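Local coordinates for B-agarase (Saccharophagus degradans, PDB 4BQ2), which hydrolyses agarose as an exo-acting beta-agarase of glycoside hydrolase family 50, cutting beta-linkages from the chain end, at residues Tyr395-Lys398 against Trp399-Val402; Asn417-Pro421 against Ala422-Asn426. All coordinates share one frame; numbering follows the deposited sequence. Where two conformers were deposited one is given.

Contact 1 (Tyr395-Lys398 against Trp399-Val402); sequences YLDK and WREV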
ATOM      1  N   TYR A 395      13.670  -8.712  25.117  1.00 16.35           N
ATOM      2  CA  TYR A 395      14.049  -8.302  23.723  1.00 17.40           C
ATOM      3  C   TYR A 395      13.049  -7.298  23.110  1.00 17.01           C
ATOM      4  O   TYR A 395      13.408  -6.533  22.216  1.00 16.25           O
ATOM      5  CB  TYR A 395      14.242  -9.505  22.766  1.00 16.95           C
ATOM      6  CG  TYR A 395      13.081 -10.459  22.826  1.00 18.33           C
ATOM      7  CD1 TYR A 395      13.055 -11.472  23.782  1.00 18.96           C
ATOM      8  CD2 TYR A 395      11.993 -10.330  21.964  1.00 18.84           C
ATOM      9  CE1 TYR A 395      11.959 -12.327  23.898  1.00 19.99           C
ATOM     10  CE2 TYR A 395      10.907 -11.206  22.058  1.00 19.78           C
ATOM     11  CZ  TYR A 395      10.908 -12.184  23.027  1.00 19.33           C
ATOM     12  OH  TYR A 395       9.854 -13.048  23.152  1.00 22.46           O
ATOM     13  N   LEU A 396      11.801  -7.333  23.575  1.00 17.89           N
ATOM     14  CA  LEU A 396      10.778  -6.364  23.091  1.00 19.48           C
ATOM     15  C   LEU A 396      11.063  -4.976  23.642  1.00 18.65           C
ATOM     16  O   LEU A 396      10.981  -3.986  22.917  1.00 16.75           O
ATOM     17  CB  LEU A 396       9.359  -6.796  23.471  1.00 20.44           C
ATOM     18  CG  LEU A 396       9.010  -8.179  22.955  1.00 23.48           C
ATOM     19  CD1 LEU A 396       7.754  -8.651  23.664  1.00 25.51           C
ATOM     20  CD2 LEU A 396       8.803  -8.150  21.435  1.00 23.65           C
ATOM     21  N   ASP A 397      11.370  -4.885  24.940  1.00 17.68           N
ATOM     22  CA  ASP A 397      11.746  -3.604  25.496  1.00 18.74           C
ATOM     23  C   ASP A 397      13.018  -3.057  24.820  1.00 17.78           C
ATOM     24  O   ASP A 397      13.086  -1.869  24.511  1.00 14.97           O
ATOM     25  CB  ASP A 397      11.939  -3.691  27.010  1.00 21.74           C
ATOM     26  CG  ASP A 397      10.645  -4.014  27.731  1.00 25.56           C
ATOM     27  OD1 ASP A 397       9.544  -3.718  27.195  1.00 28.85           O
ATOM     28  OD2 ASP A 397      10.729  -4.588  28.819  1.00 26.57           O
ATOM     29  N   LYS A 398      14.014  -3.929  24.600  1.00 16.26           N
ATOM     30  CA  LYS A 398      15.229  -3.508  23.897  1.00 16.11           C
ATOM     31  C   LYS A 398      14.913  -3.081  22.457  1.00 15.13           C
ATOM     32  O   LYS A 398      15.444  -2.065  21.960  1.00 14.48           O
ATOM     33  CB  LYS A 398      16.240  -4.656  23.827  1.00 15.82           C
ATOM     34  CG  LYS A 398      17.527  -4.249  23.114  1.00 17.23           C
ATOM     35  CD  LYS A 398      18.355  -3.256  23.922  1.00 16.66           C
ATOM     36  CE  LYS A 398      19.838  -3.219  23.494  1.00 18.39           C
ATOM     37  NZ  LYS A 398      20.502  -2.145  24.288  1.00 16.67           N
ATOM     38  N   TRP A 399      14.034  -3.836  21.792  1.00 13.77           N
ATOM     39  CA  TRP A 399      13.626  -3.434  20.429  1.00 14.28           C
ATOM     40  C   TRP A 399      13.022  -2.008  20.454  1.00 14.21           C
ATOM     41  O   TRP A 399      13.358  -1.177  19.614  1.00 14.67           O
ATOM     42  CB  TRP A 399      12.636  -4.460  19.850  1.00 14.46           C
ATOM     43  CG  TRP A 399      12.007  -4.039  18.533  1.00 14.16           C
ATOM     44  CD1 TRP A 399      12.626  -3.912  17.308  1.00 14.11           C
ATOM     45  CD2 TRP A 399      10.641  -3.710  18.333  1.00 14.72           C
ATOM     46  NE1 TRP A 399      11.698  -3.521  16.353  1.00 13.98           N
ATOM     47  CE2 TRP A 399      10.479  -3.386  16.957  1.00 14.93           C
ATOM     48  CE3 TRP A 399       9.533  -3.639  19.181  1.00 15.22           C
ATOM     49  CZ2 TRP A 399       9.245  -3.010  16.421  1.00 15.26           C
ATOM     50  CZ3 TRP A 399       8.302  -3.245  18.655  1.00 16.06           C
ATOM     51  CH2 TRP A 399       8.177  -2.944  17.264  1.00 16.05           C
ATOM     52  N   ARG A 400      12.151  -1.734  21.424  0.50 14.27           N
ATOM     53  CA  ARG A 400      11.515  -0.404  21.507  0.50 14.93           C
ATOM     54  C   ARG A 400      12.540   0.717  21.750  0.50 15.20           C
ATOM     55  O   ARG A 400      12.477   1.781  21.121  0.50 14.63           O
ATOM     56  CB  ARG A 400      10.368  -0.392  22.539  0.50 16.16           C
ATOM     57  CG  ARG A 400       9.244  -1.377  22.191  0.50 17.51           C
ATOM     58  CD  ARG A 400       7.981  -1.204  23.036  0.50 19.35           C
ATOM     59  NE  ARG A 400       7.375  -2.505  23.318  0.50 21.59           N
ATOM     60  CZ  ARG A 400       7.392  -3.096  24.511  0.50 20.87           C
ATOM     61  NH1 ARG A 400       7.939  -2.483  25.553  0.50 21.26           N
ATOM     62  NH2 ARG A 400       6.836  -4.277  24.671  0.50 22.51           N
ATOM     63  N   GLU A 401      13.504   0.459  22.635  1.00 14.72           N
ATOM     64  CA  GLU A 401      14.543   1.448  22.933  1.00 15.99           C
ATOM     65  C   GLU A 401      15.427   1.702  21.729  1.00 15.35           C
ATOM     66  O   GLU A 401      15.667   2.852  21.373  1.00 15.62           O
ATOM     67  CB  GLU A 401      15.414   1.020  24.122  1.00 18.35           C
ATOM     68  CG  GLU A 401      16.505   2.049  24.397  1.00 21.72           C
ATOM     69  CD  GLU A 401      17.265   1.769  25.675  1.00 26.59           C
ATOM     70  OE1 GLU A 401      16.629   1.761  26.740  1.00 25.56           O
ATOM     71  OE2 GLU A 401      18.491   1.573  25.594  1.00 26.11           O
ATOM     72  N   VAL A 402      15.916   0.625  21.098  1.00 13.59           N
ATOM     73  CA  VAL A 402      16.722   0.752  19.889  1.00 13.49           C
ATOM     74  C   VAL A 402      15.915   1.428  18.758  1.00 12.61           C
ATOM     75  O   VAL A 402      16.457   2.209  17.999  1.00 12.78           O
ATOM     76  CB  VAL A 402      17.206  -0.667  19.419  1.00 12.70           C
ATOM     77  CG1 VAL A 402      17.794  -0.624  18.024  1.00 12.44           C
ATOM     78  CG2 VAL A 402      18.236  -1.229  20.412  1.00 12.91           C
TER
HETATM   79  O   HOH W   1      19.452   0.214  23.636  1.00 28.64           O
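Asp-397 and Arg-400 carry the charged part of this local contact. The two side chains run side by side and point the same way. OD1 of Asp-397 lies 2.6 Å from NH1 of Arg-400, a salt bridge seen in one of the two deposited Arg-400 conformers and therefore tentative. The hydrogen bond within it is weak, because the N-H meets the oxygen at only 122°. The carboxylate and guanidinium planes are turned 63° apart, so the groups do not pair flat. OD2 is hydrogen-bonded to the hydroxyl of Tyr-391, which gives the carboxylate a second partner.

A second charged pair is joined through water. Lys-398 NZ donates a hydrogen bond to a water at 2.7 Å, and that water donates to OE2 of Glu-401 at 2.6 Å. Lys-398 NZ and Glu-401 OE2 themselves stay 4.4 Å apart.

Both segments belong to helix 394-410 of the catalytic module, probably part of the (beta/alpha)8 barrel expected for this family. The backbone bonds are the i to i+4 set of an alpha helix. Trp-399 N binds Tyr-395 O, and Arg-400 N binds Leu-396 O. Glu-401 N binds Asp-397 O, and Val-402 N binds Lys-398 O.

Carbon packing repeats the four-residue spacing at Lys-398 and Val-402. The Lys-398 chain leaves with CG anti to the backbone N (chi1 -179°) and bends at chi2. Its CE thereby comes to 4.0 Å from CG2 of Val-402. Leu-396 lies against the guanidinium of Arg-400 in the same conformer. Its CB is 3.8 Å from NH2 of Arg-400, and its O sits over one guanidinium face, offset toward the rim. Trp-399 and Val-402 also pack on helix 378-387, and the indole NE1 of Trp-399 is bonded to the hydroxyl of Tyr-379.

Contact 2 (Asn417-Pro421 against Ala422-Asn426); sequences NWTDP and AYYDN
The backbone turns at Asp-420 into a short 3-10 segment, where Tyr-423 N binds Asp-420 O at 3.0 Å and Tyr-424 N binds Pro-421 O. These are i to i+3 bonds, and a type I beta turn runs from Tyr-423 to Asn-426. The loop joins helix 394-410 to strand 431-435 in the catalytic module, probably within its (beta/alpha)8 barrel.

Asp-420 also makes an Asx turn at the start of this segment. Its CG stands anti to the backbone N (chi1 -176°), and this brings OD1 to 2.8 Å from the backbone N of Ala-422. The bond is fairly straight at 161°. It uses the anti side of the carboxylate, with the donor 26° out of its plane.

Pro-421 and Tyr-424 form a CH-pi contact. CA of Pro-421 lies 3.5 Å from the centroid of the Tyr-424 ring and almost exactly on the ring normal. The proline CB reaches CE2 of the same ring. Tyr-424 also stacks with Phe-431, and it touches Glu-476 and Ile-477 of helix 460-477.

Thr-419 and Tyr-423 cross at about a right angle. The methyl CG2 of Thr-419 is 3.5 Å from CB of Tyr-423 and also touches CD2 of the ring. The hydroxyl of Thr-419 turns elsewhere and bonds to Gly-416 O. Asp-420 O meets the Tyr-423 ring at its edge, in plane.

Water ties the phenol end of Tyr-424 back to the loop. One water accepts from Thr-419 N and donates to the hydroxyl of Tyr-424 at 2.9 Å. It lies in the ring plane. Within the turn, Tyr-423 O takes two N-H groups of one residue: the backbone N of Asn-426 at 3.0 Å and its ND2 at 2.9 Å, the latter in the carbonyl plane.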
ATOM      1  N   ASN A 417       2.010   6.034  11.645  1.00 12.27           N
ATOM      2  CA  ASN A 417       0.796   5.318  11.959  1.00 12.97           C
ATOM      3  C   ASN A 417       1.050   3.871  12.361  1.00 13.98           C
ATOM      4  O   ASN A 417       2.040   3.291  11.955  1.00 15.14           O
ATOM      5  CB  ASN A 417      -0.157   5.347  10.756  1.00 12.75           C
ATOM      6  CG  ASN A 417      -1.600   5.149  11.167  1.00 14.08           C
ATOM      7  OD1 ASN A 417      -1.975   5.387  12.343  1.00 14.67           O
ATOM      8  ND2 ASN A 417      -2.434   4.778  10.214  1.00 13.17           N
ATOM      9  N   TRP A 418       0.115   3.310  13.116  1.00 14.15           N
ATOM     10  CA  TRP A 418       0.192   1.951  13.640  1.00 14.32           C
ATOM     11  C   TRP A 418       1.490   1.750  14.409  1.00 14.75           C
ATOM     12  O   TRP A 418       2.217   0.756  14.204  1.00 14.41           O
ATOM     13  CB  TRP A 418       0.026   0.926  12.505  1.00 13.85           C
ATOM     14  CG  TRP A 418      -1.296   1.147  11.787  1.00 13.61           C
ATOM     15  CD1 TRP A 418      -2.543   1.018  12.309  1.00 13.07           C
ATOM     16  CD2 TRP A 418      -1.466   1.478  10.395  1.00 13.29           C
ATOM     17  NE1 TRP A 418      -3.493   1.249  11.334  1.00 12.91           N
ATOM     18  CE2 TRP A 418      -2.857   1.562  10.158  1.00 12.83           C
ATOM     19  CE3 TRP A 418      -0.568   1.736   9.335  1.00 12.80           C
ATOM     20  CZ2 TRP A 418      -3.389   1.869   8.895  1.00 12.99           C
ATOM     21  CZ3 TRP A 418      -1.085   2.040   8.072  1.00 12.26           C
ATOM     22  CH2 TRP A 418      -2.495   2.107   7.874  1.00 12.64           C
ATOM     23  N   THR A 419       1.760   2.719  15.281  1.00 14.32           N
ATOM     24  CA  THR A 419       2.799   2.568  16.328  1.00 15.31           C
ATOM     25  C   THR A 419       2.195   1.846  17.532  1.00 16.18           C
ATOM     26  O   THR A 419       1.112   2.224  18.031  1.00 16.97           O
ATOM     27  CB  THR A 419       3.384   3.942  16.702  1.00 14.48           C
ATOM     28  OG1 THR A 419       4.188   4.387  15.610  1.00 14.41           O
ATOM     29  CG2 THR A 419       4.271   3.859  17.992  1.00 13.57           C
ATOM     30  N   ASP A 420       2.846   0.764  17.974  1.00 16.41           N
ATOM     31  CA  ASP A 420       2.352   0.013  19.110  1.00 17.96           C
ATOM     32  C   ASP A 420       2.181   0.949  20.306  1.00 17.44           C
ATOM     33  O   ASP A 420       3.057   1.754  20.549  1.00 16.80           O
ATOM     34  CB  ASP A 420       3.315  -1.145  19.457  1.00 19.56           C
ATOM     35  CG  ASP A 420       2.777  -2.016  20.583  1.00 22.97           C
ATOM     36  OD1 ASP A 420       2.882  -1.651  21.755  1.00 22.54           O
ATOM     37  OD2 ASP A 420       2.187  -3.062  20.297  1.00 28.08           O
ATOM     38  N   PRO A 421       1.046   0.857  21.034  1.00 17.45           N
ATOM     39  CA  PRO A 421       0.777   1.747  22.158  1.00 17.65           C
ATOM     40  C   PRO A 421       1.818   1.722  23.282  1.00 17.72           C
ATOM     41  O   PRO A 421       1.849   2.657  24.085  1.00 17.01           O
ATOM     42  CB  PRO A 421      -0.586   1.262  22.686  1.00 19.49           C
ATOM     43  CG  PRO A 421      -1.237   0.680  21.488  1.00 21.81           C
ATOM     44  CD  PRO A 421      -0.130   0.012  20.720  1.00 18.73           C
ATOM     45  N   ALA A 422       2.659   0.681  23.335  1.00 16.07           N
ATOM     46  CA  ALA A 422       3.722   0.633  24.312  1.00 16.31           C
ATOM     47  C   ALA A 422       4.747   1.778  24.077  1.00 14.82           C
ATOM     48  O   ALA A 422       5.470   2.116  24.976  1.00 15.23           O
ATOM     49  CB  ALA A 422       4.414  -0.736  24.284  1.00 17.29           C
ATOM     50  N   TYR A 423       4.796   2.359  22.874  1.00 13.92           N
ATOM     51  CA  TYR A 423       5.695   3.497  22.585  1.00 13.67           C
ATOM     52  C   TYR A 423       5.078   4.840  22.995  1.00 13.74           C
ATOM     53  O   TYR A 423       5.742   5.860  22.974  1.00 13.26           O
ATOM     54  CB  TYR A 423       5.958   3.644  21.084  1.00 14.67           C
ATOM     55  CG  TYR A 423       6.900   2.649  20.479  1.00 14.44           C
ATOM     56  CD1 TYR A 423       8.272   2.850  20.521  1.00 14.93           C
ATOM     57  CD2 TYR A 423       6.414   1.502  19.849  1.00 15.91           C
ATOM     58  CE1 TYR A 423       9.150   1.922  19.951  1.00 16.01           C
ATOM     59  CE2 TYR A 423       7.270   0.568  19.294  1.00 15.06           C
ATOM     60  CZ  TYR A 423       8.634   0.789  19.340  1.00 16.36           C
ATOM     61  OH  TYR A 423       9.483  -0.106  18.760  1.00 15.71           O
ATOM     62  N   TYR A 424       3.813   4.839  23.375  1.00 14.16           N
ATOM     63  CA  TYR A 424       3.107   6.133  23.554  1.00 15.34           C
ATOM     64  C   TYR A 424       3.596   6.963  24.736  1.00 17.07           C
ATOM     65  O   TYR A 424       3.319   8.182  24.800  1.00 17.03           O
ATOM     66  CB  TYR A 424       1.608   5.891  23.704  1.00 14.53           C
ATOM     67  CG  TYR A 424       0.910   5.524  22.414  1.00 15.71           C
ATOM     68  CD1 TYR A 424       1.622   5.322  21.208  1.00 15.59           C
ATOM     69  CD2 TYR A 424      -0.475   5.277  22.413  1.00 15.18           C
ATOM     70  CE1 TYR A 424       0.947   4.940  20.045  1.00 15.64           C
ATOM     71  CE2 TYR A 424      -1.133   4.927  21.259  1.00 16.55           C
ATOM     72  CZ  TYR A 424      -0.424   4.744  20.087  1.00 16.38           C
ATOM     73  OH  TYR A 424      -1.154   4.353  18.970  1.00 17.74           O
ATOM     74  N   ASP A 425       4.305   6.325  25.668  1.00 16.82           N
ATOM     75  CA  ASP A 425       4.927   7.076  26.756  1.00 18.45           C
ATOM     76  C   ASP A 425       6.441   7.197  26.646  1.00 18.00           C
ATOM     77  O   ASP A 425       7.105   7.440  27.648  1.00 17.28           O
ATOM     78  CB  ASP A 425       4.520   6.520  28.141  1.00 19.65           C
ATOM     79  CG  ASP A 425       5.038   5.110  28.392  1.00 22.72           C
ATOM     80  OD1 ASP A 425       5.481   4.457  27.430  1.00 25.64           O
ATOM     81  OD2 ASP A 425       4.990   4.650  29.556  1.00 23.09           O
ATOM     82  N   ASN A 426       7.004   7.032  25.454  1.00 16.28           N
ATOM     83  CA  ASN A 426       8.464   7.026  25.322  1.00 16.20           C
ATOM     84  C   ASN A 426       9.048   8.372  25.698  1.00 16.82           C
ATOM     85  O   ASN A 426      10.127   8.444  26.232  1.00 17.74           O
ATOM     86  CB  ASN A 426       8.885   6.580  23.920  1.00 16.50           C
ATOM     87  CG  ASN A 426       8.802   7.692  22.906  1.00 16.87           C
ATOM     88  OD1 ASN A 426       9.713   8.506  22.830  1.00 17.14           O
ATOM     89  ND2 ASN A 426       7.715   7.742  22.138  1.00 16.53           N
TER
HETATM   90  O   HOH W   2      -0.261   4.462  16.220  1.00 13.63           O
HETATM   91  O   HOH W   3       2.823   3.491  26.560  1.00 27.73           O

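Overall arrangement
Contact 1 lies on helix 394-410, and contact 2 lies in the loop that follows it. Their centres are about 12 Å apart. The two touch directly where Tyr-423 of contact 2 packs on the helix. The OH of Tyr-423 is 3.4 Å from CZ3 of Trp-399 and 3.4 Å from CA of Arg-400. The Arg-400 side chain also reaches the loop, with NE 3.6 Å from CB of Ala-422. In the conformer described, Arg-400 meets Asp-397 through NH1 and Ala-422 through NE. A bound glycerol, probably from the crystallisation liquor, lies about 6 Å from the side chain of Asp-420 and may mark a pocket.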